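Local coordinates for uncharacterized protein ScGH5_18 (Streptomyces cattleya, PDB 7LR8) that probably hydrolyses the beta-1,4 link of Man-GlcNAc, the disaccharide from the N-glycan core, as a family 5 glycoside hydrolase of subfamily 18, at residues B[58-63]-B[105-110]; B[91-96]-B[143-148]. The protein carries 1 engineered substitution. All blocks are in the same frame, centred on the assembly; numbering follows the deposited sequence.

Interaction 1: residues B[58-63]-B[105-110]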
loop_
_atom_site.group_PDB
_atom_site.type_symbol
_atom_site.label_atom_id
_atom_site.label_comp_id
_atom_site.label_asym_id
_atom_site.label_seq_id
_atom_site.Cartn_x
_atom_site.Cartn_y
_atom_site.Cartn_z
ATOM N N LEU B 58 1.869 9.831 5.881
ATOM C CA LEU B 58 1.390 8.586 5.282
ATOM C C LEU B 58 2.273 7.470 5.832
ATOM O O LEU B 58 3.472 7.420 5.540
ATOM C CB LEU B 58 1.450 8.631 3.761
ATOM C CG LEU B 58 0.364 9.447 3.059
ATOM C CD1 LEU B 58 0.474 9.290 1.549
ATOM C CD2 LEU B 58 -1.019 9.038 3.541
ATOM N N TRP B 59 1.681 6.597 6.651
ATOM C CA TRP B 59 2.446 5.569 7.361
ATOM C C TRP B 59 3.310 4.709 6.442
ATOM O O TRP B 59 4.517 4.584 6.718
ATOM C CB TRP B 59 1.463 4.739 8.198
ATOM C CG TRP B 59 2.091 3.631 9.031
ATOM C CD1 TRP B 59 3.364 3.602 9.563
ATOM C CD2 TRP B 59 1.452 2.420 9.455
ATOM N NE1 TRP B 59 3.549 2.428 10.268
ATOM C CE2 TRP B 59 2.400 1.682 10.205
ATOM C CE3 TRP B 59 0.184 1.868 9.245
ATOM C CZ2 TRP B 59 2.103 0.444 10.769
ATOM C CZ3 TRP B 59 -0.112 0.640 9.812
ATOM C CH2 TRP B 59 0.849 -0.066 10.554
ATOM N N PRO B 60 2.804 4.127 5.340
ATOM C CA PRO B 60 3.702 3.313 4.492
ATOM C C PRO B 60 4.828 4.109 3.857
ATOM O O PRO B 60 5.875 3.531 3.536
ATOM C CB PRO B 60 2.770 2.734 3.414
ATOM C CG PRO B 60 1.370 2.961 3.911
ATOM C CD PRO B 60 1.444 4.191 4.766
ATOM N N VAL B 61 4.648 5.418 3.648
ATOM C CA VAL B 61 5.743 6.228 3.129
ATOM C C VAL B 61 6.777 6.502 4.215
ATOM O O VAL B 61 7.986 6.527 3.948
ATOM C CB VAL B 61 5.183 7.526 2.523
ATOM C CG1 VAL B 61 6.315 8.477 2.126
ATOM C CG2 VAL B 61 4.318 7.192 1.329
ATOM N N PHE B 62 6.331 6.683 5.461
ATOM C CA PHE B 62 7.263 6.942 6.550
ATOM C C PHE B 62 7.949 5.669 7.038
ATOM O O PHE B 62 9.115 5.715 7.446
ATOM C CB PHE B 62 6.537 7.622 7.713
ATOM C CG PHE B 62 6.386 9.104 7.552
ATOM C CD1 PHE B 62 5.722 9.640 6.454
ATOM C CD2 PHE B 62 6.921 9.967 8.495
ATOM C CE1 PHE B 62 5.589 11.026 6.320
ATOM C CE2 PHE B 62 6.781 11.336 8.365
ATOM C CZ PHE B 62 6.122 11.860 7.271
ATOM N N GLN B 63 7.264 4.528 6.991
ATOM C CA GLN B 63 7.789 3.264 7.512
ATOM C C GLN B 63 7.567 2.165 6.471
ATOM O O GLN B 63 6.729 1.279 6.659
ATOM C CB GLN B 63 7.122 2.916 8.844
ATOM C CG GLN B 63 7.820 1.788 9.625
ATOM C CD GLN B 63 7.212 1.571 11.000
ATOM O OE1 GLN B 63 6.068 1.951 11.250
ATOM N NE2 GLN B 63 7.978 0.964 11.903
ATOM N N PHE B 105 -4.134 3.237 3.611
ATOM C CA PHE B 105 -2.704 3.224 3.301
ATOM C C PHE B 105 -2.034 2.243 4.258
ATOM O O PHE B 105 -1.681 2.602 5.386
ATOM C CB PHE B 105 -2.121 4.633 3.406
ATOM C CG PHE B 105 -2.697 5.578 2.383
ATOM C CD1 PHE B 105 -2.227 5.583 1.081
ATOM C CD2 PHE B 105 -3.755 6.405 2.715
ATOM C CE1 PHE B 105 -2.782 6.424 0.110
ATOM C CE2 PHE B 105 -4.314 7.254 1.762
ATOM C CZ PHE B 105 -3.823 7.260 0.459
ATOM N N LEU B 106 -1.867 0.999 3.805
ATOM C CA LEU B 106 -1.324 -0.049 4.665
ATOM C C LEU B 106 0.048 -0.478 4.182
ATOM O O LEU B 106 0.225 -0.722 2.981
ATOM C CB LEU B 106 -2.271 -1.253 4.690
ATOM C CG LEU B 106 -3.647 -1.010 5.323
ATOM C CD1 LEU B 106 -4.640 -2.097 4.896
ATOM C CD2 LEU B 106 -3.543 -0.924 6.847
ATOM N N PRO B 107 1.043 -0.588 5.070
ATOM C CA PRO B 107 2.375 -1.008 4.621
ATOM C C PRO B 107 2.353 -2.438 4.100
ATOM O O PRO B 107 1.587 -3.282 4.569
ATOM C CB PRO B 107 3.238 -0.890 5.886
ATOM C CG PRO B 107 2.455 0.042 6.807
ATOM C CD PRO B 107 1.015 -0.256 6.506
ATOM N N ALA B 108 3.227 -2.707 3.127
ATOM C CA ALA B 108 3.280 -4.034 2.523
ATOM C C ALA B 108 3.586 -5.106 3.557
ATOM O O ALA B 108 3.181 -6.262 3.388
ATOM C CB ALA B 108 4.328 -4.055 1.409
ATOM N N TRP B 109 4.254 -4.733 4.645
ATOM C CA TRP B 109 4.638 -5.697 5.666
ATOM C C TRP B 109 3.521 -5.972 6.661
ATOM O O TRP B 109 3.752 -6.691 7.637
ATOM C CB TRP B 109 5.901 -5.224 6.383
ATOM C CG TRP B 109 5.907 -3.788 6.852
ATOM C CD1 TRP B 109 6.320 -2.696 6.140
ATOM C CD2 TRP B 109 5.552 -3.310 8.159
ATOM N NE1 TRP B 109 6.232 -1.557 6.928
ATOM C CE2 TRP B 109 5.758 -1.910 8.164
ATOM C CE3 TRP B 109 5.089 -3.930 9.330
ATOM C CZ2 TRP B 109 5.495 -1.112 9.288
ATOM C CZ3 TRP B 109 4.847 -3.144 10.453
ATOM C CH2 TRP B 109 5.043 -1.745 10.421
ATOM N N THR B 110 2.323 -5.435 6.428
ATOM C CA THR B 110 1.148 -5.773 7.218
ATOM C C THR B 110 0.093 -6.554 6.442
ATOM O O THR B 110 -0.938 -6.902 7.025
ATOM C CB THR B 110 0.485 -4.505 7.800
ATOM O OG1 THR B 110 -0.127 -3.735 6.754
ATOM C CG2 THR B 110 1.514 -3.633 8.517
#

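Interaction 2: residues B[91-96]-B[143-148]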
loop_
_atom_site.group_PDB
_atom_site.type_symbol
_atom_site.label_atom_id
_atom_site.label_comp_id
_atom_site.label_asym_id
_atom_site.label_seq_id
_atom_site.Cartn_x
_atom_site.Cartn_y
_atom_site.Cartn_z
ATOM N N VAL B 91 1.046 22.387 16.136
ATOM C CA VAL B 91 0.914 21.207 15.282
ATOM C C VAL B 91 0.567 19.978 16.118
ATOM O O VAL B 91 1.311 19.612 17.038
ATOM C CB VAL B 91 2.194 20.944 14.470
ATOM C CG1 VAL B 91 2.075 19.601 13.694
ATOM C CG2 VAL B 91 2.454 22.093 13.520
ATOM N N ASN B 92 -0.542 19.324 15.772
ATOM C CA ASN B 92 -0.830 17.968 16.220
ATOM C C ASN B 92 -0.524 17.012 15.074
ATOM O O ASN B 92 -0.945 17.253 13.942
ATOM C CB ASN B 92 -2.292 17.825 16.655
ATOM C CG ASN B 92 -2.770 16.383 16.628
ATOM O OD1 ASN B 92 -3.090 15.838 15.566
ATOM N ND2 ASN B 92 -2.803 15.749 17.794
ATOM N N VAL B 93 0.208 15.937 15.362
ATOM C CA VAL B 93 0.579 14.966 14.333
ATOM C C VAL B 93 -0.216 13.688 14.560
ATOM O O VAL B 93 -0.111 13.068 15.624
ATOM C CB VAL B 93 2.089 14.667 14.352
ATOM C CG1 VAL B 93 2.418 13.612 13.291
ATOM C CG2 VAL B 93 2.899 15.938 14.113
ATOM N N ASP B 94 -0.972 13.267 13.545
ATOM C CA ASP B 94 -1.586 11.940 13.542
ATOM C C ASP B 94 -0.585 10.925 13.003
ATOM O O ASP B 94 -0.018 11.119 11.926
ATOM C CB ASP B 94 -2.846 11.921 12.675
ATOM C CG ASP B 94 -4.067 12.449 13.397
ATOM O OD1 ASP B 94 -4.024 13.583 13.915
ATOM O OD2 ASP B 94 -5.097 11.739 13.425
ATOM N N GLY B 95 -0.393 9.830 13.728
ATOM C CA GLY B 95 0.618 8.888 13.292
ATOM C C GLY B 95 0.194 7.852 12.266
ATOM O O GLY B 95 0.722 7.815 11.150
ATOM N N LEU B 96 -0.758 6.992 12.625
ATOM C CA LEU B 96 -1.033 5.781 11.844
ATOM C C LEU B 96 -2.153 6.011 10.824
ATOM O O LEU B 96 -3.317 5.675 11.051
ATOM C CB LEU B 96 -1.376 4.638 12.790
ATOM C CG LEU B 96 -0.202 4.213 13.690
ATOM C CD1 LEU B 96 -0.678 3.244 14.755
ATOM C CD2 LEU B 96 0.895 3.571 12.851
ATOM N N PRO B 143 8.703 24.094 20.125
ATOM C CA PRO B 143 7.717 24.627 21.080
ATOM C C PRO B 143 6.293 24.604 20.557
ATOM O O PRO B 143 5.354 24.590 21.366
ATOM C CB PRO B 143 8.203 26.061 21.332
ATOM C CG PRO B 143 9.120 26.373 20.194
ATOM C CD PRO B 143 9.744 25.079 19.787
ATOM N N ASN B 144 6.091 24.566 19.242
ATOM C CA ASN B 144 4.740 24.568 18.699
ATOM C C ASN B 144 4.204 23.161 18.451
ATOM O O ASN B 144 3.087 23.022 17.947
ATOM C CB ASN B 144 4.689 25.369 17.398
ATOM C CG ASN B 144 5.388 24.663 16.263
ATOM O OD1 ASN B 144 6.530 24.213 16.400
ATOM N ND2 ASN B 144 4.686 24.509 15.142
ATOM N N PHE B 145 4.964 22.124 18.784
ATOM C CA PHE B 145 4.476 20.751 18.683
ATOM C C PHE B 145 3.524 20.466 19.839
ATOM O O PHE B 145 3.929 20.474 21.008
ATOM C CB PHE B 145 5.662 19.783 18.681
ATOM C CG PHE B 145 5.287 18.330 18.716
ATOM C CD1 PHE B 145 4.453 17.778 17.749
ATOM C CD2 PHE B 145 5.811 17.498 19.697
ATOM C CE1 PHE B 145 4.139 16.419 17.774
ATOM C CE2 PHE B 145 5.492 16.141 19.731
ATOM C CZ PHE B 145 4.665 15.599 18.767
ATOM N N LEU B 146 2.259 20.220 19.509
ATOM C CA LEU B 146 1.247 19.951 20.523
ATOM C C LEU B 146 1.395 18.549 21.086
ATOM O O LEU B 146 1.321 18.349 22.302
ATOM C CB LEU B 146 -0.155 20.121 19.932
ATOM C CG LEU B 146 -0.631 21.515 19.544
ATOM C CD1 LEU B 146 -1.917 21.407 18.725
ATOM C CD2 LEU B 146 -0.844 22.343 20.794
ATOM N N GLY B 147 1.579 17.566 20.214
ATOM C CA GLY B 147 1.648 16.181 20.618
ATOM C C GLY B 147 1.152 15.314 19.479
ATOM O O GLY B 147 0.963 15.786 18.362
ATOM N N MET B 148 0.935 14.042 19.798
ATOM C CA MET B 148 0.527 13.038 18.821
ATOM C C MET B 148 -0.927 12.635 19.014
ATOM O O MET B 148 -1.408 12.530 20.145
ATOM C CB MET B 148 1.377 11.764 18.941
ATOM C CG MET B 148 2.868 11.946 18.870
ATOM S SD MET B 148 3.414 12.490 17.256
ATOM C CE MET B 148 2.861 11.170 16.194
#

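Interaction 1: residues B[58-63]-B[105-110]
P107 points CG and CD at one face of the W59 indole, CG 3.6 Å from the centroid of the six-membered ring and 9° off its normal. Proline's ring closure fixes where these C-H groups point, suiting this CH-pi contact. W59 CG lies anti to the backbone N (chi1 -179°), from where the indole extends to P107. P60 sets CG 3.4 Å from the carbonyl O of F105 and CD against F105 CB. L58 CD2 sits over the F105 ring, toward its rim. The W109 indole gives NE1-H to the backbone O of Q63 (2.9 Å), in the indole plane, while its CH2 meets W59 CZ2 at 3.7 Å, the six-membered rings oblique with planes at 84°. Helix 59-62 follows strand 52-55 of the (beta/alpha)8 barrel; 105-110 follows the antiparallel pair 99-100/103-104, after barrel strand 90-94, the F105 side chain lying about 9 Å from a bound beta-D-mannopyranose. W59 NE1 donates a hydrogen bond to Q63 OE1 (2.7 Å), and the carbonyls of R66 and G127 hold Q63 NE2. An alanine at W59 would probably leave P107 without its aromatic platform and Q63 OE1 without its donor. A108 of the second subunit packs on F105.

Interaction 2: residues B[91-96]-B[143-148]
With CG anti to the carbonyl carbon (chi1 -54°) and the chain bent again at chi2 and chi3, M148 folds back beside V93, placing CE 3.8 Å from V93 CG1. An unbranched, flexible thioether suits such a fold. F145, its CG anti to the backbone N, carries its ring out on the same face of the sheet, where V93 CG2 meets the ring edge at CE1, 3.9 Å away. Beta-branched V91 and V93 suit extended strands and pack compactly here. The backbones run parallel, joined by V91 N to N144 O (2.8 Å), L146 N to V91 O (2.7 Å) and V93 N to G147 O (3.1 Å). G147 adopts phi 151°, psi -168°, angles at which a CB would be forced against the carbonyl O of L146, which only glycine tolerates easily. N144 turns its amide beside V91 CG2, while ND2 is held by the carbonyls of T81 and L89. These are neighbouring strands of the barrel. Strand 52-55 flanks 91-94 on its other edge, and D94 OD1 forms a salt bridge with R54. On the face bearing V91, V93, F145 and M148, helix 71-86 packs against V91 and V93, and helix 122-139 against V93, F145 and M148.

Overall arrangement
Both contacts belong to the (beta/alpha)8 barrel, their centres about 19 Å apart, and their segments alternate along the chain: 58-63, 91-96, 105-110, 143-148. Interaction 2 joins neighbouring strands within the barrel wall, whereas interaction 1 joins elements that follow strands 52-55 and 103-104, farther from the chain centre and beside the second subunit. They meet directly where W59 CE2 packs on L96 CD2 at 3.6 Å, and helix 122-139 borders both, Y131 touching W59 and bonding the carbonyl of G95. Between L96 and F105 the chain passes through H99, a residue of the glycan pocket, so the two contacts probably help hold that part of the pocket in place.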